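PDB 5DE0: deferrochelatase from Vibrio cholerae, which binds haem b and probably acts as a dye-decolorizing (DyP-type) peroxidase, using hydrogen peroxide to oxidise its substrates. Local coordinates for residues Q8-P13 and H101-R106; Q28-V33 and W67-M72; F134-L137 and D141-G144; E264-V269 and K273-L278. One frame throughout, in Å; residues are numbered along the deposited sequence.

Contact 1: residues Q8-P13 and H101-R106; sequences QTAILP and HCHATR
A10 meets H101 and H103 where the loop leading into strand 18-26 comes to rest against strand 98-104, a member of the four-stranded antiparallel sheet in the ferredoxin-like N-terminal half of this DyP-type peroxidase. H103 supplies one direct bond between this helical turn and strand 98-104, while Q8 and T9 bond the neighbouring strand 57-62. The polar part of the contact is thus a single hydrogen bond: H103 NE2 donates to A10 O over 2.9 Å, with an N-H...O angle of 149°. The acceptor lies in the plane of the imidazole, and the donor in turn approaches in the carbonyl plane on a lone pair, at a C=O...N angle of 118°. The bond places a proton on NE2 and restrains the ring against flipping. With chi1 at 62°, CG sits between the backbone N and the carbonyl carbon, which lets a side chain that leaves the strand obliquely bring its ring end over to the turn.

The van der Waals part centres on the methyl group of A10. Its CB lies 3.8 Å from H101 O and 3.9 Å from H101 ND1, while H103 CD2 closes in at 4.1 Å from the same A10 CB. P13 adds a looser touch at the exposed margin. H101 ND1 is hydrogen-bonded to the hydroxyl of Y252, on strand 247-253 of the other sheet. The turn itself is braced by a backbone bond of 3.2 Å from I11 N to Q8 O.

Contact 2: residues Q28-V33 and W67-M72; sequences QNHAHV and WSHFEM
H30 and H69 lay their imidazole rings almost parallel to one another at the protein surface. From H30 CB, which points toward H69 but is still 5.3 Å from H69 CD2, the side chain runs with CG anti to the carbonyl carbon (chi1 -66°), which carries the ring toward H69; the rotation about CB-CG then turns CD2 and NE2 to it. CD2 makes the closest approach, 3.9 Å to H69 CD2, and also lies 4.1 Å from H69 NE2. The contact joins the first turn of helix 30-38 to the type I beta turn W67-F70 at the end of helix 64-67, both in the N-terminal half of the protein; the turn is closed by F70 N to W67 O at 3.0 Å. At the tip, H30 NE2 stands 4.2 Å from H69 NE2, without a hydrogen bond between them. The ring planes differ by only 7°, yet the centroids are 5.4 Å apart, so this is a strongly slid pair with hardly any overlap. Two positive charges so close would probably be unfavourable, and the start of the helix beneath H30 may further discourage its protonation. The H69 ring also meets the ring of F66 at about 15°, and H30 packs on L302 near the C-terminus.

Contact 3: residues F134-L137 and D141-G144; sequences FRYL and DMTG. With HEM (protoporphyrin IX containing Fe), chain F.
F134 and M142 form the tight end of this contact, with F134 CZ only 3.6 Å from the methyl CE of M142. The thioether chain reaches that far because it is extended beyond CG, and it crosses the phenyl side chain at about a right angle. H107 of the second subunit meets the F134 ring edge-to-face and F111 of that subunit packs on M142, covering this buried part. Packing is looser at Y136: M142 CG stands over the centre of one face of the ring, 4.4 Å from Y136 CD2, while L137 CG covers the opposite face nearer its rim. D141 O is no closer than 4.0 Å to Y136 CD2. At the partly exposed margin, D108 of the second subunit bonds L137 N.

D141 faces the other way, into the haem pocket. Its CG is anti to the backbone N (chi1 -177°), and OD2 comes within 3.4 Å of the haem vinyl carbon CBC. The type I turn D141-G144, closed by G144 N to D141 O at 2.9 Å, is reinforced by an Asx turn in which T143 N reaches OD2 from above the carboxylate plane over 3.0 Å. H181 NE2 is hydrogen-bonded to the same oxygen, which implies that turn and histidine together set the rotation of a carboxylate held against an apolar vinyl group.

Contact 4: residues E264-V269 and K273-L278; sequences ESMYGV and KTDQLL. With HEM (protoporphyrin IX containing Fe), chain F.
The haem pocket of the C-terminal half is lined here by the end of helix 257-266 and the following segment 273-278, joined through M266 and D275. D275 N donates to M266 O over 2.8 Å, lying in the carbonyl plane. The two side chains run side by side, with D275 OD2 3.6 Å from M266 CG. Chi1 and the extended chi2 set M266 SD 3.5 Å from the vinyl carbon CAB, and a bend at chi3 (56°) turns CE to the same vinyl, 3.6 Å from CBB. From the short 3-10 turn, L277 lays CD2 over the pyrrole face, 3.5 Å from C3C.

Behind this layer, L278 CD1 sits over the centre of the Y267 ring in a CH-pi contact, 3.8 Å from the centroid and 11° off the ring normal. G268, at positive phi, lets the chain turn just past the helix; its CA makes a C-H...O contact of 3.3 Å with K273 O.

L277 N closes an Asx turn onto D275 OD1 over 2.8 Å, and OD2 is hydrogen-bonded to H216 ND1. A carboxylate anchored thus beside a histidine is consistent with the Asp-His pairing on the proximal side of the haem in DyP-type peroxidases.

How the contacts relate
Three of the four contacts are buried, and contact 2 alone is a surface meeting. Contacts 1 and 2 both belong to the N-terminal half, but the first ties a loop to the sheet through a directed imidazole bond whereas the second rests on two barely overlapping rings. Contacts 3 and 4 share the haem, their nearest atoms about 5 Å apart: contact 3 meets a vinyl group at its edge, whereas contact 4 covers part of one face. Each contains an aspartate fixed by an Asx turn and bonded to a histidine. They differ in what lies behind: contact 3 backs onto the second subunit, contact 4 onto strands of its own chain.

Contact 1: residues Q8-P13 and H101-R106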
# COMPACT_ATOMS: atom_id res chain seq x y z
N GLN B 8 -4.60 24.33 7.03
CA GLN B 8 -5.01 23.35 6.03
C GLN B 8 -5.62 22.14 6.73
O GLN B 8 -5.19 21.76 7.82
CB GLN B 8 -3.83 22.96 5.14
CG GLN B 8 -3.25 24.14 4.36
CD GLN B 8 -2.19 23.74 3.35
OE1 GLN B 8 -2.46 22.99 2.41
NE2 GLN B 8 -0.98 24.26 3.53
N THR B 9 -6.62 21.54 6.10
CA THR B 9 -7.52 20.58 6.75
C THR B 9 -6.87 19.33 7.34
O THR B 9 -7.49 18.64 8.14
CB THR B 9 -8.60 20.12 5.77
OG1 THR B 9 -7.99 19.48 4.64
CG2 THR B 9 -9.44 21.30 5.29
N ALA B 10 -5.64 19.03 6.95
CA ALA B 10 -5.01 17.78 7.37
C ALA B 10 -4.37 17.87 8.76
O ALA B 10 -4.21 16.86 9.44
CB ALA B 10 -3.96 17.35 6.35
N ILE B 11 -4.03 19.08 9.19
CA ILE B 11 -3.20 19.28 10.37
C ILE B 11 -3.92 19.05 11.70
O ILE B 11 -3.53 18.18 12.48
CB ILE B 11 -2.60 20.70 10.38
CG1 ILE B 11 -1.86 20.97 9.07
CG2 ILE B 11 -1.68 20.89 11.57
CD1 ILE B 11 -1.25 22.35 8.98
N LEU B 12 -4.97 19.82 11.95
CA LEU B 12 -5.67 19.80 13.24
C LEU B 12 -6.43 18.50 13.57
O LEU B 12 -6.34 18.02 14.70
CB LEU B 12 -6.62 20.99 13.33
CG LEU B 12 -6.12 22.19 14.14
CD1 LEU B 12 -4.72 22.58 13.70
CD2 LEU B 12 -7.08 23.37 14.00
N PRO B 13 -7.20 17.94 12.62
CA PRO B 13 -7.95 16.74 12.99
C PRO B 13 -7.06 15.54 13.31
O PRO B 13 -5.89 15.52 12.92
CB PRO B 13 -8.79 16.44 11.74
CG PRO B 13 -8.79 17.69 10.95
CD PRO B 13 -7.48 18.35 11.23
N HIS B 101 0.54 16.06 2.00
CA HIS B 101 0.06 15.21 3.08
C HIS B 101 -1.46 15.10 3.10
O HIS B 101 -2.16 16.10 3.22
CB HIS B 101 0.57 15.74 4.43
CG HIS B 101 -0.05 15.07 5.62
ND1 HIS B 101 -0.40 15.75 6.76
CD2 HIS B 101 -0.39 13.77 5.84
CE1 HIS B 101 -0.92 14.91 7.64
NE2 HIS B 101 -0.93 13.70 7.10
N CYS B 102 -1.96 13.87 2.97
CA CYS B 102 -3.39 13.59 3.02
C CYS B 102 -3.68 12.45 3.99
O CYS B 102 -2.85 11.56 4.17
CB CYS B 102 -3.92 13.22 1.63
SG CYS B 102 -3.58 14.43 0.32
N HIS B 103 -4.85 12.49 4.62
CA HIS B 103 -5.33 11.34 5.38
C HIS B 103 -6.85 11.26 5.31
O HIS B 103 -7.53 12.28 5.29
CB HIS B 103 -4.85 11.39 6.84
CG HIS B 103 -5.34 12.57 7.61
ND1 HIS B 103 -6.62 12.65 8.12
CD2 HIS B 103 -4.72 13.72 7.98
CE1 HIS B 103 -6.77 13.80 8.76
NE2 HIS B 103 -5.63 14.46 8.69
N ALA B 104 -7.37 10.03 5.25
CA ALA B 104 -8.80 9.81 5.07
C ALA B 104 -9.25 8.49 5.68
O ALA B 104 -8.43 7.72 6.19
CB ALA B 104 -9.17 9.86 3.59
N THR B 105 -10.55 8.22 5.63
CA THR B 105 -11.10 6.99 6.19
C THR B 105 -11.04 5.85 5.18
O THR B 105 -11.44 4.73 5.48
CB THR B 105 -12.57 7.18 6.65
OG1 THR B 105 -13.38 7.55 5.53
CG2 THR B 105 -12.66 8.27 7.71
N ARG B 106 -10.55 6.15 3.98
CA ARG B 106 -10.37 5.12 2.96
C ARG B 106 -9.07 5.35 2.18
O ARG B 106 -8.62 6.48 2.02
CB ARG B 106 -11.57 5.08 2.01
CG ARG B 106 -12.14 6.44 1.65
CD ARG B 106 -13.49 6.32 0.96
NE ARG B 106 -13.38 5.79 -0.40
CZ ARG B 106 -14.35 5.86 -1.31
NH1 ARG B 106 -15.50 6.45 -1.01
NH2 ARG B 106 -14.17 5.36 -2.52

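Contact 2: residues Q28-V33 and W67-M72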
# COMPACT_ATOMS: atom_id res chain seq x y z
N GLN B 28 10.70 21.47 -13.67
CA GLN B 28 10.41 22.49 -14.67
C GLN B 28 8.97 22.98 -14.55
O GLN B 28 8.19 22.46 -13.75
CB GLN B 28 10.66 21.95 -16.08
CG GLN B 28 9.79 20.76 -16.44
CD GLN B 28 9.88 20.38 -17.91
OE1 GLN B 28 10.84 20.73 -18.60
NE2 GLN B 28 8.87 19.68 -18.40
N ASN B 29 8.62 23.98 -15.36
CA ASN B 29 7.28 24.57 -15.39
C ASN B 29 6.74 24.88 -14.00
O ASN B 29 5.63 24.49 -13.66
CB ASN B 29 6.31 23.64 -16.13
CG ASN B 29 6.54 23.65 -17.63
OD1 ASN B 29 6.86 24.68 -18.22
ND2 ASN B 29 6.37 22.49 -18.26
N HIS B 30 7.55 25.59 -13.22
CA HIS B 30 7.26 25.85 -11.81
C HIS B 30 5.91 26.52 -11.58
O HIS B 30 5.24 26.25 -10.58
CB HIS B 30 8.38 26.71 -11.21
CG HIS B 30 9.71 26.02 -11.14
ND1 HIS B 30 10.37 25.58 -12.27
CD2 HIS B 30 10.50 25.71 -10.09
CE1 HIS B 30 11.51 25.02 -11.91
NE2 HIS B 30 11.61 25.08 -10.60
N ALA B 31 5.50 27.39 -12.50
CA ALA B 31 4.24 28.10 -12.36
C ALA B 31 3.06 27.14 -12.53
O ALA B 31 2.04 27.27 -11.85
CB ALA B 31 4.15 29.24 -13.35
N HIS B 32 3.21 26.18 -13.44
CA HIS B 32 2.16 25.20 -13.69
C HIS B 32 2.05 24.25 -12.49
O HIS B 32 0.95 23.82 -12.13
CB HIS B 32 2.45 24.40 -14.96
CG HIS B 32 2.58 25.24 -16.20
ND1 HIS B 32 2.62 26.61 -16.17
CD2 HIS B 32 2.69 24.88 -17.50
CE1 HIS B 32 2.75 27.07 -17.40
NE2 HIS B 32 2.80 26.05 -18.23
N VAL B 33 3.19 23.95 -11.88
CA VAL B 33 3.23 23.06 -10.73
C VAL B 33 2.58 23.70 -9.51
O VAL B 33 1.79 23.05 -8.81
CB VAL B 33 4.68 22.66 -10.39
CG1 VAL B 33 4.71 21.82 -9.13
CG2 VAL B 33 5.32 21.91 -11.55
N TRP B 67 11.10 27.67 -1.13
CA TRP B 67 10.40 28.87 -0.70
C TRP B 67 11.06 30.13 -1.27
O TRP B 67 10.43 31.18 -1.36
CB TRP B 67 10.34 28.94 0.82
CG TRP B 67 9.17 29.75 1.31
CD1 TRP B 67 9.06 31.11 1.30
CD2 TRP B 67 7.95 29.25 1.87
NE1 TRP B 67 7.85 31.49 1.82
CE2 TRP B 67 7.14 30.37 2.17
CE3 TRP B 67 7.46 27.97 2.13
CZ2 TRP B 67 5.87 30.24 2.73
CZ3 TRP B 67 6.20 27.85 2.69
CH2 TRP B 67 5.42 28.97 2.98
N SER B 68 12.33 30.02 -1.66
CA SER B 68 13.04 31.14 -2.26
C SER B 68 12.36 31.59 -3.55
O SER B 68 12.38 32.77 -3.88
CB SER B 68 14.48 30.75 -2.53
OG SER B 68 15.16 30.50 -1.32
N HIS B 69 11.77 30.64 -4.26
CA HIS B 69 11.06 30.92 -5.50
C HIS B 69 9.82 31.78 -5.28
O HIS B 69 9.32 32.41 -6.22
CB HIS B 69 10.66 29.61 -6.18
CG HIS B 69 11.82 28.81 -6.70
ND1 HIS B 69 12.76 28.23 -5.87
CD2 HIS B 69 12.19 28.49 -7.96
CE1 HIS B 69 13.65 27.59 -6.60
NE2 HIS B 69 13.33 27.73 -7.88
N PHE B 70 9.32 31.81 -4.05
CA PHE B 70 8.11 32.57 -3.73
C PHE B 70 8.39 34.06 -3.56
O PHE B 70 9.49 34.46 -3.20
CB PHE B 70 7.47 32.03 -2.45
CG PHE B 70 6.83 30.69 -2.61
CD1 PHE B 70 6.16 30.37 -3.79
CD2 PHE B 70 6.89 29.75 -1.60
CE1 PHE B 70 5.56 29.12 -3.94
CE2 PHE B 70 6.30 28.51 -1.75
CZ PHE B 70 5.64 28.19 -2.92
N GLU B 71 7.38 34.88 -3.84
CA GLU B 71 7.46 36.32 -3.58
C GLU B 71 7.31 36.58 -2.09
O GLU B 71 7.99 37.43 -1.52
CB GLU B 71 6.40 37.08 -4.37
CG GLU B 71 6.61 37.09 -5.88
CD GLU B 71 5.56 37.91 -6.61
OE1 GLU B 71 4.58 38.33 -5.96
OE2 GLU B 71 5.72 38.14 -7.83
N MET B 72 6.38 35.85 -1.47
CA MET B 72 6.17 35.91 -0.03
C MET B 72 7.45 35.55 0.72
O MET B 72 8.14 34.59 0.37
CB MET B 72 5.03 34.98 0.38
CG MET B 72 4.98 34.64 1.87
SD MET B 72 4.83 36.09 2.94
CE MET B 72 3.30 36.80 2.35

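Contact 3: residues F134-L137 and D141-G144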
# COMPACT_ATOMS: atom_id res chain seq x y z
N PHE B 134 -0.90 3.46 7.05
CA PHE B 134 -2.15 2.86 7.50
C PHE B 134 -2.13 2.62 9.00
O PHE B 134 -1.11 2.23 9.56
CB PHE B 134 -2.41 1.54 6.76
CG PHE B 134 -1.28 0.55 6.82
CD1 PHE B 134 -1.19 -0.36 7.87
CD2 PHE B 134 -0.31 0.52 5.83
CE1 PHE B 134 -0.15 -1.27 7.92
CE2 PHE B 134 0.73 -0.39 5.89
CZ PHE B 134 0.81 -1.29 6.93
N ARG B 135 -3.26 2.88 9.64
CA ARG B 135 -3.42 2.58 11.06
C ARG B 135 -3.22 1.08 11.27
O ARG B 135 -3.81 0.26 10.55
CB ARG B 135 -4.79 3.02 11.57
CG ARG B 135 -4.98 2.86 13.06
CD ARG B 135 -6.36 3.35 13.48
NE ARG B 135 -6.54 4.77 13.19
CZ ARG B 135 -7.72 5.38 13.18
NH1 ARG B 135 -8.83 4.70 13.43
NH2 ARG B 135 -7.79 6.68 12.90
N TYR B 136 -2.38 0.72 12.23
CA TYR B 136 -2.02 -0.67 12.45
C TYR B 136 -2.55 -1.17 13.79
O TYR B 136 -2.08 -0.76 14.85
CB TYR B 136 -0.50 -0.83 12.38
CG TYR B 136 0.00 -2.25 12.47
CD1 TYR B 136 -0.15 -3.13 11.41
CD2 TYR B 136 0.65 -2.71 13.62
CE1 TYR B 136 0.31 -4.43 11.48
CE2 TYR B 136 1.12 -4.01 13.70
CZ TYR B 136 0.95 -4.86 12.63
OH TYR B 136 1.41 -6.16 12.71
N LEU B 137 -3.54 -2.06 13.72
CA LEU B 137 -4.25 -2.56 14.90
C LEU B 137 -4.86 -1.39 15.68
O LEU B 137 -5.40 -0.46 15.09
CB LEU B 137 -3.32 -3.39 15.78
CG LEU B 137 -2.65 -4.57 15.08
CD1 LEU B 137 -1.79 -5.36 16.05
CD2 LEU B 137 -3.69 -5.46 14.42
N ASP B 141 2.33 1.07 16.51
CA ASP B 141 3.47 0.98 15.61
C ASP B 141 3.76 -0.51 15.40
O ASP B 141 3.31 -1.34 16.20
CB ASP B 141 4.68 1.72 16.18
CG ASP B 141 5.87 1.71 15.24
OD1 ASP B 141 5.91 2.55 14.32
OD2 ASP B 141 6.78 0.88 15.44
N MET B 142 4.49 -0.85 14.35
CA MET B 142 4.83 -2.24 14.08
C MET B 142 5.78 -2.81 15.13
O MET B 142 6.11 -3.99 15.11
CB MET B 142 5.44 -2.38 12.69
CG MET B 142 4.45 -2.11 11.57
SD MET B 142 5.22 -2.08 9.95
CE MET B 142 3.78 -1.91 8.90
N THR B 143 6.20 -1.95 16.04
CA THR B 143 7.05 -2.34 17.15
C THR B 143 6.20 -2.97 18.26
O THR B 143 6.73 -3.56 19.21
CB THR B 143 7.83 -1.13 17.70
OG1 THR B 143 8.93 -1.58 18.50
CG2 THR B 143 6.92 -0.24 18.53
N GLY B 144 4.88 -2.85 18.13
CA GLY B 144 3.95 -3.43 19.07
C GLY B 144 3.48 -2.45 20.13
O GLY B 144 2.59 -2.74 20.91
CHA HEM F . 6.20 9.38 21.92
CHB HEM F . 8.52 12.57 19.09
CHC HEM F . 10.20 8.95 16.31
CHD HEM F . 7.19 5.91 18.60
C1A HEM F . 6.68 10.56 21.40
C2A HEM F . 6.44 11.89 21.92
C3A HEM F . 7.08 12.77 21.14
C4A HEM F . 7.75 12.03 20.09
CMA HEM F . 7.11 14.30 21.31
CAA HEM F . 5.60 12.22 23.17
CBA HEM F . 6.54 12.53 24.34
CGA HEM F . 5.76 12.70 25.61
O1A HEM F . 5.37 11.66 26.21
O2A HEM F . 5.53 13.86 26.02
C1B HEM F . 9.23 11.86 18.15
C2B HEM F . 10.25 12.42 17.28
C3B HEM F . 10.72 11.44 16.51
C4B HEM F . 10.02 10.20 16.86
CMB HEM F . 10.70 13.89 17.24
CAB HEM F . 11.82 11.66 15.45
CBB HEM F . 12.24 10.69 14.64
C1C HEM F . 9.51 7.80 16.66
C2C HEM F . 9.62 6.50 16.03
C3C HEM F . 8.78 5.66 16.67
C4C HEM F . 8.12 6.41 17.72
CMC HEM F . 10.55 6.20 14.84
CAC HEM F . 8.49 4.16 16.44
CBC HEM F . 9.14 3.38 15.57
C1D HEM F . 6.74 6.50 19.76
C2D HEM F . 6.10 5.82 20.86
C3D HEM F . 5.79 6.90 21.90
C4D HEM F . 6.27 8.14 21.32
CMD HEM F . 5.79 4.31 20.97
CAD HEM F . 5.10 6.71 23.27
CBD HEM F . 3.59 6.79 23.13
CGD HEM F . 3.18 8.17 22.69
O1D HEM F . 2.94 8.36 21.47
O2D HEM F . 3.09 9.08 23.55
NA HEM F . 7.48 10.68 20.28
NB HEM F . 9.12 10.51 17.87
NC HEM F . 8.59 7.71 17.69
ND HEM F . 6.82 7.86 20.07
FE HEM F . 8.06 9.16 19.04

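Contact 4: residues E264-V269 and K273-L278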
# COMPACT_ATOMS: atom_id res chain seq x y z
N GLU B 264 18.20 16.56 18.04
CA GLU B 264 19.54 16.70 18.58
C GLU B 264 19.70 15.87 19.86
O GLU B 264 20.80 15.43 20.19
CB GLU B 264 19.88 18.17 18.85
CG GLU B 264 20.20 18.96 17.59
CD GLU B 264 20.42 20.43 17.87
OE1 GLU B 264 20.17 20.87 19.01
OE2 GLU B 264 20.85 21.15 16.94
N SER B 265 18.58 15.68 20.56
CA SER B 265 18.57 14.85 21.75
C SER B 265 18.60 13.37 21.39
O SER B 265 19.24 12.56 22.06
CB SER B 265 17.34 15.16 22.61
OG SER B 265 17.27 14.32 23.74
N MET B 266 17.90 13.02 20.31
CA MET B 266 17.81 11.64 19.86
C MET B 266 19.10 11.14 19.23
O MET B 266 19.50 9.99 19.43
CB MET B 266 16.66 11.47 18.86
CG MET B 266 15.28 11.46 19.49
SD MET B 266 13.98 11.34 18.24
CE MET B 266 14.47 9.85 17.38
N TYR B 267 19.77 12.01 18.48
CA TYR B 267 20.93 11.60 17.70
C TYR B 267 22.26 12.00 18.35
O TYR B 267 23.28 12.11 17.67
CB TYR B 267 20.83 12.18 16.29
CG TYR B 267 19.85 11.44 15.41
CD1 TYR B 267 20.28 10.41 14.57
CD2 TYR B 267 18.50 11.75 15.42
CE1 TYR B 267 19.39 9.72 13.77
CE2 TYR B 267 17.60 11.06 14.62
CZ TYR B 267 18.05 10.05 13.80
OH TYR B 267 17.16 9.36 13.00
N GLY B 268 22.23 12.20 19.66
CA GLY B 268 23.45 12.37 20.44
C GLY B 268 24.18 13.69 20.30
O GLY B 268 25.37 13.78 20.62
N VAL B 269 23.49 14.73 19.83
CA VAL B 269 24.09 16.05 19.71
C VAL B 269 24.07 16.78 21.05
O VAL B 269 25.01 17.48 21.41
CB VAL B 269 23.38 16.90 18.65
CG1 VAL B 269 23.95 18.31 18.62
CG2 VAL B 269 23.50 16.25 17.28
N LYS B 273 24.44 10.93 24.15
CA LYS B 273 23.73 9.65 24.12
C LYS B 273 22.70 9.62 23.00
O LYS B 273 21.99 10.60 22.76
CB LYS B 273 23.04 9.39 25.46
CG LYS B 273 23.90 8.69 26.49
CD LYS B 273 24.76 9.68 27.25
CE LYS B 273 25.48 8.99 28.39
NZ LYS B 273 25.90 9.97 29.44
N THR B 274 22.62 8.48 22.32
CA THR B 274 21.66 8.30 21.25
C THR B 274 20.41 7.59 21.75
O THR B 274 20.42 6.97 22.82
CB THR B 274 22.25 7.49 20.09
OG1 THR B 274 22.64 6.20 20.55
CG2 THR B 274 23.46 8.21 19.50
N ASP B 275 19.33 7.69 20.98
CA ASP B 275 18.07 7.04 21.31
C ASP B 275 18.21 5.52 21.21
O ASP B 275 18.74 5.00 20.23
CB ASP B 275 16.96 7.53 20.39
CG ASP B 275 15.57 7.25 20.93
OD1 ASP B 275 15.36 6.17 21.53
OD2 ASP B 275 14.68 8.11 20.76
N GLN B 276 17.73 4.82 22.24
CA GLN B 276 17.75 3.36 22.24
C GLN B 276 16.87 2.79 21.13
O GLN B 276 17.14 1.70 20.61
CB GLN B 276 17.29 2.82 23.60
CG GLN B 276 18.25 3.12 24.75
CD GLN B 276 19.54 2.34 24.65
OE1 GLN B 276 19.54 1.14 24.40
NE2 GLN B 276 20.67 3.02 24.85
N LEU B 277 15.81 3.52 20.78
CA LEU B 277 14.91 3.09 19.71
C LEU B 277 15.62 3.03 18.37
O LEU B 277 15.30 2.20 17.52
CB LEU B 277 13.70 4.04 19.62
CG LEU B 277 12.72 3.81 18.47
CD1 LEU B 277 12.09 2.42 18.54
CD2 LEU B 277 11.64 4.88 18.47
N LEU B 278 16.62 3.89 18.19
CA LEU B 278 17.35 3.98 16.93
C LEU B 278 18.29 2.79 16.72
O LEU B 278 18.99 2.71 15.71
CB LEU B 278 18.14 5.28 16.87
CG LEU B 278 17.28 6.55 16.86
CD1 LEU B 278 18.14 7.80 16.85
CD2 LEU B 278 16.34 6.54 15.66
CHA HEM F . 6.20 9.38 21.92
CHB HEM F . 8.52 12.57 19.09
CHC HEM F . 10.20 8.95 16.31
CHD HEM F . 7.19 5.91 18.60
C1A HEM F . 6.68 10.56 21.40
C2A HEM F . 6.44 11.89 21.92
C3A HEM F . 7.08 12.77 21.14
C4A HEM F . 7.75 12.03 20.09
CMA HEM F . 7.11 14.30 21.31
CAA HEM F . 5.60 12.22 23.17
CBA HEM F . 6.54 12.53 24.34
CGA HEM F . 5.76 12.70 25.61
O1A HEM F . 5.37 11.66 26.21
O2A HEM F . 5.53 13.86 26.02
C1B HEM F . 9.23 11.86 18.15
C2B HEM F . 10.25 12.42 17.28
C3B HEM F . 10.72 11.44 16.51
C4B HEM F . 10.02 10.20 16.86
CMB HEM F . 10.70 13.89 17.24
CAB HEM F . 11.82 11.66 15.45
CBB HEM F . 12.24 10.69 14.64
C1C HEM F . 9.51 7.80 16.66
C2C HEM F . 9.62 6.50 16.03
C3C HEM F . 8.78 5.66 16.67
C4C HEM F . 8.12 6.41 17.72
CMC HEM F . 10.55 6.20 14.84
CAC HEM F . 8.49 4.16 16.44
CBC HEM F . 9.14 3.38 15.57
C1D HEM F . 6.74 6.50 19.76
C2D HEM F . 6.10 5.82 20.86
C3D HEM F . 5.79 6.90 21.90
C4D HEM F . 6.27 8.14 21.32
CMD HEM F . 5.79 4.31 20.97
CAD HEM F . 5.10 6.71 23.27
CBD HEM F . 3.59 6.79 23.13
CGD HEM F . 3.18 8.17 22.69
O1D HEM F . 2.94 8.36 21.47
O2D HEM F . 3.09 9.08 23.55
NA HEM F . 7.48 10.68 20.28
NB HEM F . 9.12 10.51 17.87
NC HEM F . 8.59 7.71 17.69
ND HEM F . 6.82 7.86 20.07
FE HEM F . 8.06 9.16 19.04